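Local coordinates for protein 2-hydroxyethylphosphonate dioxygenase (Streptomyces viridochromogenes, PDB 4YAR) that catalyses, with iron and O2, the cleavage of 2-hydroxyethylphosphonate to hydroxymethylphosphonate and formate on the way to the herbicidal antibiotic bialaphos, at residues Val136-Gly141 / Pro191-Ser196; Asp349-Ala354 / Phe391-Trp396. The protein carries 1 engineered substitution. All coordinates share one frame; numbering follows the deposited sequence.

How the interactions relate
The two contacts come in series along the chain, interaction 1 closing well before interaction 2 opens. Their centres lie about 27 Å apart and their nearest atoms about 13 Å, so they never touch. Interaction 1 pairs strands 133-140 and 192-198 within a six-stranded antiparallel sheet. Interaction 2 joins the loop between strands 335-343 and 355-362 to strand 394-397, an outer strand of a small three-stranded sheet, and to the turn before it. Strand 400-407 relates the two: L403 and F405 pack against interaction 1, while K404 salt-bridges D352 of interaction 2. Segment 191-196 of interaction 1 ends at S196, a substrate-site residue; interaction 2 lies away from the annotated sites.

Interaction 1. Residues Val136-Gly141 / Pro191-Ser196; sequences VNLGPG and PARIVS
L138 and V136 both pack against V195, and these three make the apolar centre of the strand pair. V136 and V195 stand side by side, pointing the same way, with V136 CG1 4.0 Å from V195 CB. L138 comes in aslant: its CG is anti to the carbonyl carbon (chi1 -68°), and of its two methyls CD1 is the nearer to V195 CG2, at 3.9 Å. L403 and F405 of strand 400-407 cover this patch. L138 CD1 also lies over one face of the R193 guanidinium, whose NH2 is salt-bridged to D383.

Outward from the methyls, V136 and V195 form a hydrogen-bonded antiparallel pair, and L138 N gives to R193 O at 2.8 Å. Beyond L138 the strand turns irregular, with positive phi at G139 and a cis peptide bond before P140. N137 braces this bend. With CG anti to the backbone N (chi1 -171°), its OD1 accepts from G139 N at 2.8 Å, from above the amide plane, closing an Asx turn. ND2 gives a nearly straight bond to G141 O at 3.0 Å, and a second to L159 O.

Strands 133-140 and 192-198 are neighbours in a six-stranded antiparallel sheet, consistent with the cupin barrel of this non-heme iron enzyme. Strand 192-198 carries S196, which contacts substrate in another structure of this enzyme, in a site shared between dimer partners.

Interaction 2. Residues Asp349-Ala354 / Phe391-Trp396; sequences DLIDHA and FVRHRW
F391 turns one ring face to the backbone of H353, whose CA lies 3.9 Å from the ring centroid in a CH-pi contact, displaced toward the rim. D352 O lies over the same face and also takes the bond from F391 N, 2.9 Å long, while I351 CG2 approaches CD1 of the ring.

V392 has its CB directed away from the 349-354 loop and meets it through its carbonyl. That oxygen accepts from a water, which in turn accepts from D352 N.

At R393, CG is anti to the backbone N (chi1 176°), and the side chain runs alongside I351, with R393 CG 3.8 Å from I351 CG1. Its NE reaches D349 OD2 in a long salt bridge, 3.7 Å.

H394 forms the single antiparallel bridge with L350, each backbone N giving to the other's O. Its ring doubles back: ND1 gives to V392 O at 2.8 Å, close to the ring plane, and NE2 is hydrogen-bonded to Y358 OH. Held by both nitrogens, the ring offers a face to L350 CB, 3.8 Å from its centroid.

R395 grips D349 side-on: NE meets OD1 at 2.7 Å and NH2 meets OD2 at 2.9 Å. Both bonds are nearly straight and lie in the guanidinium plane, though the carboxylate is turned 39° from it. W396 closes the row, its CD1 edge against L350 CD1.

NH1 and NH2 of R395 also salt-bridge E368 and D370 respectively. The network thus joins the 349-354 loop to strand 365-371. With D349, E368 and D370 all around it, R395 would be expected to stay protonated, its charge shared among three carboxylates, while R393 adds only a weak, long-range pull on D349.

Interaction 1. Residues Val136-Gly141 / Pro191-Ser196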
loop_
_atom_site.group_PDB
_atom_site.type_symbol
_atom_site.label_atom_id
_atom_site.label_comp_id
_atom_site.label_asym_id
_atom_site.label_seq_id
_atom_site.Cartn_x
_atom_site.Cartn_y
_atom_site.Cartn_z
ATOM N N VAL A 136 0.803 -15.607 -2.919
ATOM C CA VAL A 136 -0.120 -16.606 -3.495
ATOM C C VAL A 136 0.661 -17.622 -4.316
ATOM O O VAL A 136 1.540 -17.272 -5.099
ATOM C CB VAL A 136 -1.258 -15.944 -4.285
ATOM C CG1 VAL A 136 -0.764 -15.094 -5.422
ATOM C CG2 VAL A 136 -2.323 -16.958 -4.714
ATOM N N ASN A 137 0.274 -18.877 -4.153
ATOM C CA ASN A 137 0.845 -19.965 -4.939
ATOM C C ASN A 137 0.155 -20.053 -6.299
ATOM O O ASN A 137 -1.051 -20.289 -6.424
ATOM C CB ASN A 137 0.791 -21.295 -4.212
ATOM C CG ASN A 137 1.591 -22.418 -4.924
ATOM O OD1 ASN A 137 2.209 -22.244 -6.016
ATOM N ND2 ASN A 137 1.636 -23.580 -4.272
ATOM N N LEU A 138 0.905 -19.858 -7.352
ATOM C CA LEU A 138 0.359 -20.010 -8.721
ATOM C C LEU A 138 0.321 -21.497 -9.191
ATOM O O LEU A 138 -0.324 -21.874 -10.201
ATOM C CB LEU A 138 1.254 -19.244 -9.720
ATOM C CG LEU A 138 1.309 -17.714 -9.674
ATOM C CD1 LEU A 138 2.202 -16.992 -10.697
ATOM C CD2 LEU A 138 -0.103 -17.148 -9.615
ATOM N N GLY A 139 0.977 -22.345 -8.477
ATOM C CA GLY A 139 1.154 -23.734 -8.914
ATOM C C GLY A 139 2.195 -23.998 -10.011
ATOM O O GLY A 139 2.913 -23.127 -10.385
ATOM N N PRO A 140 2.183 -25.192 -10.612
ATOM C CA PRO A 140 1.191 -26.225 -10.366
ATOM C C PRO A 140 1.427 -27.043 -9.097
ATOM O O PRO A 140 0.523 -27.819 -8.720
ATOM C CB PRO A 140 1.356 -27.179 -11.563
ATOM C CG PRO A 140 2.787 -26.978 -11.992
ATOM C CD PRO A 140 3.045 -25.507 -11.770
ATOM N N GLY A 141 2.586 -26.889 -8.482
ATOM C CA GLY A 141 2.990 -27.711 -7.327
ATOM C C GLY A 141 2.815 -27.017 -5.973
ATOM O O GLY A 141 2.856 -25.769 -5.897
ATOM N N PRO A 191 6.977 -28.668 -10.168
ATOM C CA PRO A 191 7.407 -27.323 -10.074
ATOM C C PRO A 191 6.300 -26.347 -9.581
ATOM O O PRO A 191 5.127 -26.706 -9.507
ATOM C CB PRO A 191 7.934 -27.020 -11.469
ATOM C CG PRO A 191 6.998 -27.819 -12.343
ATOM C CD PRO A 191 6.789 -29.087 -11.566
ATOM N N ALA A 192 6.741 -25.180 -9.140
ATOM C CA ALA A 192 5.816 -24.075 -8.681
ATOM C C ALA A 192 6.373 -22.690 -8.816
ATOM O O ALA A 192 7.632 -22.449 -8.769
ATOM C CB ALA A 192 5.392 -24.288 -7.238
ATOM N N ARG A 193 5.416 -21.757 -9.000
ATOM C CA ARG A 193 5.680 -20.317 -8.948
ATOM C C ARG A 193 4.790 -19.633 -7.962
ATOM O O ARG A 193 3.711 -20.131 -7.677
ATOM C CB ARG A 193 5.467 -19.657 -10.328
ATOM C CG ARG A 193 6.323 -20.259 -11.438
ATOM C CD ARG A 193 6.217 -19.382 -12.675
ATOM N NE ARG A 193 4.823 -19.389 -13.155
ATOM C CZ ARG A 193 4.373 -18.564 -14.080
ATOM N NH1 ARG A 193 5.204 -17.730 -14.704
ATOM N NH2 ARG A 193 3.118 -18.653 -14.453
ATOM N N ILE A 194 5.276 -18.526 -7.398
ATOM C CA ILE A 194 4.453 -17.664 -6.512
ATOM C C ILE A 194 4.425 -16.232 -7.023
ATOM O O ILE A 194 5.321 -15.811 -7.782
ATOM C CB ILE A 194 4.881 -17.657 -5.021
ATOM C CG1 ILE A 194 6.211 -16.947 -4.872
ATOM C CG2 ILE A 194 4.944 -19.053 -4.410
ATOM C CD1 ILE A 194 6.757 -16.922 -3.504
ATOM N N VAL A 195 3.378 -15.479 -6.667
ATOM C CA VAL A 195 3.483 -14.021 -6.689
ATOM C C VAL A 195 3.641 -13.516 -5.304
ATOM O O VAL A 195 2.874 -13.951 -4.404
ATOM C CB VAL A 195 2.246 -13.276 -7.233
ATOM C CG1 VAL A 195 2.433 -11.757 -7.090
ATOM C CG2 VAL A 195 1.857 -13.711 -8.588
ATOM N N SER A 196 4.597 -12.604 -5.110
ATOM C CA SER A 196 4.758 -11.910 -3.853
ATOM C C SER A 196 4.478 -10.449 -4.153
ATOM O O SER A 196 5.195 -9.824 -4.951
ATOM C CB SER A 196 6.126 -12.100 -3.245
ATOM O OG SER A 196 6.240 -11.396 -2.000
#

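Interaction 2. Residues Asp349-Ala354 / Phe391-Trp396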
loop_
_atom_site.group_PDB
_atom_site.type_symbol
_atom_site.label_atom_id
_atom_site.label_comp_id
_atom_site.label_asym_id
_atom_site.label_seq_id
_atom_site.Cartn_x
_atom_site.Cartn_y
_atom_site.Cartn_z
ATOM N N ASP A 349 -17.356 -1.546 -15.556
ATOM C CA ASP A 349 -16.261 -0.618 -15.436
ATOM C C ASP A 349 -15.690 -0.844 -14.036
ATOM O O ASP A 349 -16.450 -1.054 -13.070
ATOM C CB ASP A 349 -16.668 0.847 -15.703
ATOM C CG ASP A 349 -16.575 1.210 -17.207
ATOM O OD1 ASP A 349 -16.640 0.294 -18.027
ATOM O OD2 ASP A 349 -16.330 2.392 -17.626
ATOM N N LEU A 350 -14.363 -0.938 -13.978
ATOM C CA LEU A 350 -13.617 -0.902 -12.737
ATOM C C LEU A 350 -13.020 0.485 -12.520
ATOM O O LEU A 350 -12.402 1.093 -13.430
ATOM C CB LEU A 350 -12.524 -1.979 -12.761
ATOM C CG LEU A 350 -13.043 -3.366 -13.077
ATOM C CD1 LEU A 350 -11.899 -4.292 -13.434
ATOM C CD2 LEU A 350 -13.868 -3.978 -11.962
ATOM N N ILE A 351 -13.202 0.988 -11.315
ATOM C CA ILE A 351 -12.697 2.298 -10.874
ATOM C C ILE A 351 -12.322 1.927 -9.405
ATOM O O ILE A 351 -13.131 1.437 -8.630
ATOM C CB ILE A 351 -13.670 3.504 -11.017
ATOM C CG1 ILE A 351 -14.478 3.480 -12.343
ATOM C CG2 ILE A 351 -12.897 4.823 -11.071
ATOM C CD1 ILE A 351 -15.426 4.681 -12.598
ATOM N N ASP A 352 -11.052 2.029 -9.059
ATOM C CA ASP A 352 -10.650 1.736 -7.712
ATOM C C ASP A 352 -10.116 3.009 -7.062
ATOM O O ASP A 352 -9.569 3.831 -7.724
ATOM C CB ASP A 352 -9.478 0.724 -7.690
ATOM C CG ASP A 352 -9.929 -0.727 -7.678
ATOM O OD1 ASP A 352 -10.352 -1.135 -8.755
ATOM O OD2 ASP A 352 -9.656 -1.489 -6.665
ATOM N N HIS A 353 -10.184 3.097 -5.748
ATOM C CA HIS A 353 -9.689 4.333 -5.071
ATOM C C HIS A 353 -8.166 4.461 -4.802
ATOM O O HIS A 353 -7.709 5.400 -4.118
ATOM C CB HIS A 353 -10.488 4.579 -3.829
ATOM C CG HIS A 353 -10.213 3.624 -2.720
ATOM N ND1 HIS A 353 -9.073 3.710 -1.951
ATOM C CD2 HIS A 353 -10.970 2.634 -2.177
ATOM C CE1 HIS A 353 -9.118 2.786 -1.015
ATOM N NE2 HIS A 353 -10.271 2.159 -1.092
ATOM N N ALA A 354 -7.410 3.476 -5.288
ATOM C CA ALA A 354 -5.989 3.512 -5.295
ATOM C C ALA A 354 -5.460 2.608 -6.453
ATOM O O ALA A 354 -6.192 2.247 -7.323
ATOM C CB ALA A 354 -5.471 3.072 -3.924
ATOM N N PHE A 391 -8.238 5.773 -9.411
ATOM C CA PHE A 391 -9.394 6.311 -10.113
ATOM C C PHE A 391 -9.339 6.229 -11.640
ATOM O O PHE A 391 -10.069 6.958 -12.318
ATOM C CB PHE A 391 -9.704 7.709 -9.592
ATOM C CG PHE A 391 -10.218 7.691 -8.192
ATOM C CD1 PHE A 391 -11.498 7.258 -7.928
ATOM C CD2 PHE A 391 -9.403 8.027 -7.110
ATOM C CE1 PHE A 391 -11.990 7.217 -6.658
ATOM C CE2 PHE A 391 -9.874 7.955 -5.833
ATOM C CZ PHE A 391 -11.187 7.578 -5.583
ATOM N N VAL A 392 -8.457 5.358 -12.209
ATOM C CA VAL A 392 -8.432 5.156 -13.632
ATOM C C VAL A 392 -9.527 4.158 -13.985
ATOM O O VAL A 392 -9.488 3.032 -13.586
ATOM C CB VAL A 392 -7.056 4.654 -14.088
ATOM C CG1 VAL A 392 -7.068 4.181 -15.514
ATOM C CG2 VAL A 392 -6.033 5.687 -13.756
ATOM N N ARG A 393 -10.441 4.584 -14.859
ATOM C CA ARG A 393 -11.582 3.744 -15.213
ATOM C C ARG A 393 -11.102 2.787 -16.323
ATOM O O ARG A 393 -10.420 3.160 -17.243
ATOM C CB ARG A 393 -12.796 4.605 -15.633
ATOM C CG ARG A 393 -14.051 3.899 -16.135
ATOM C CD ARG A 393 -14.820 4.859 -17.058
ATOM N NE ARG A 393 -15.694 5.747 -16.301
ATOM C CZ ARG A 393 -16.148 6.938 -16.728
ATOM N NH1 ARG A 393 -15.811 7.439 -17.932
ATOM N NH2 ARG A 393 -16.948 7.664 -15.939
ATOM N N HIS A 394 -11.402 1.548 -16.120
ATOM C CA HIS A 394 -10.899 0.452 -16.993
ATOM C C HIS A 394 -11.818 -0.747 -16.911
ATOM O O HIS A 394 -12.779 -0.834 -16.106
ATOM C CB HIS A 394 -9.422 0.077 -16.617
ATOM C CG HIS A 394 -9.269 -0.490 -15.237
ATOM N ND1 HIS A 394 -9.364 0.266 -14.088
ATOM C CD2 HIS A 394 -9.043 -1.764 -14.830
ATOM C CE1 HIS A 394 -9.171 -0.501 -13.035
ATOM N NE2 HIS A 394 -8.984 -1.742 -13.460
ATOM N N ARG A 395 -11.590 -1.680 -17.826
ATOM C CA ARG A 395 -12.378 -2.889 -17.872
ATOM C C ARG A 395 -11.556 -3.953 -18.624
ATOM O O ARG A 395 -10.617 -3.649 -19.329
ATOM C CB ARG A 395 -13.710 -2.626 -18.591
ATOM C CG ARG A 395 -13.482 -2.183 -20.000
ATOM C CD ARG A 395 -14.752 -1.580 -20.560
ATOM N NE ARG A 395 -14.952 -0.231 -20.040
ATOM C CZ ARG A 395 -14.298 0.849 -20.432
ATOM N NH1 ARG A 395 -13.443 0.786 -21.410
ATOM N NH2 ARG A 395 -14.551 2.032 -19.849
ATOM N N TRP A 396 -11.903 -5.195 -18.373
ATOM C CA TRP A 396 -11.306 -6.368 -19.077
ATOM C C TRP A 396 -12.387 -7.027 -19.976
ATOM O O TRP A 396 -13.539 -7.183 -19.526
ATOM C CB TRP A 396 -10.789 -7.384 -18.110
ATOM C CG TRP A 396 -9.611 -6.992 -17.311
ATOM C CD1 TRP A 396 -9.644 -6.435 -16.082
ATOM C CD2 TRP A 396 -8.218 -7.163 -17.645
ATOM N NE1 TRP A 396 -8.347 -6.205 -15.633
ATOM C CE2 TRP A 396 -7.460 -6.641 -16.572
ATOM C CE3 TRP A 396 -7.528 -7.669 -18.750
ATOM C CZ2 TRP A 396 -6.073 -6.633 -16.584
ATOM C CZ3 TRP A 396 -6.170 -7.641 -18.764
ATOM C CH2 TRP A 396 -5.437 -7.170 -17.669
HETATM O O HOH W 1 -9.082 2.102 -11.037
#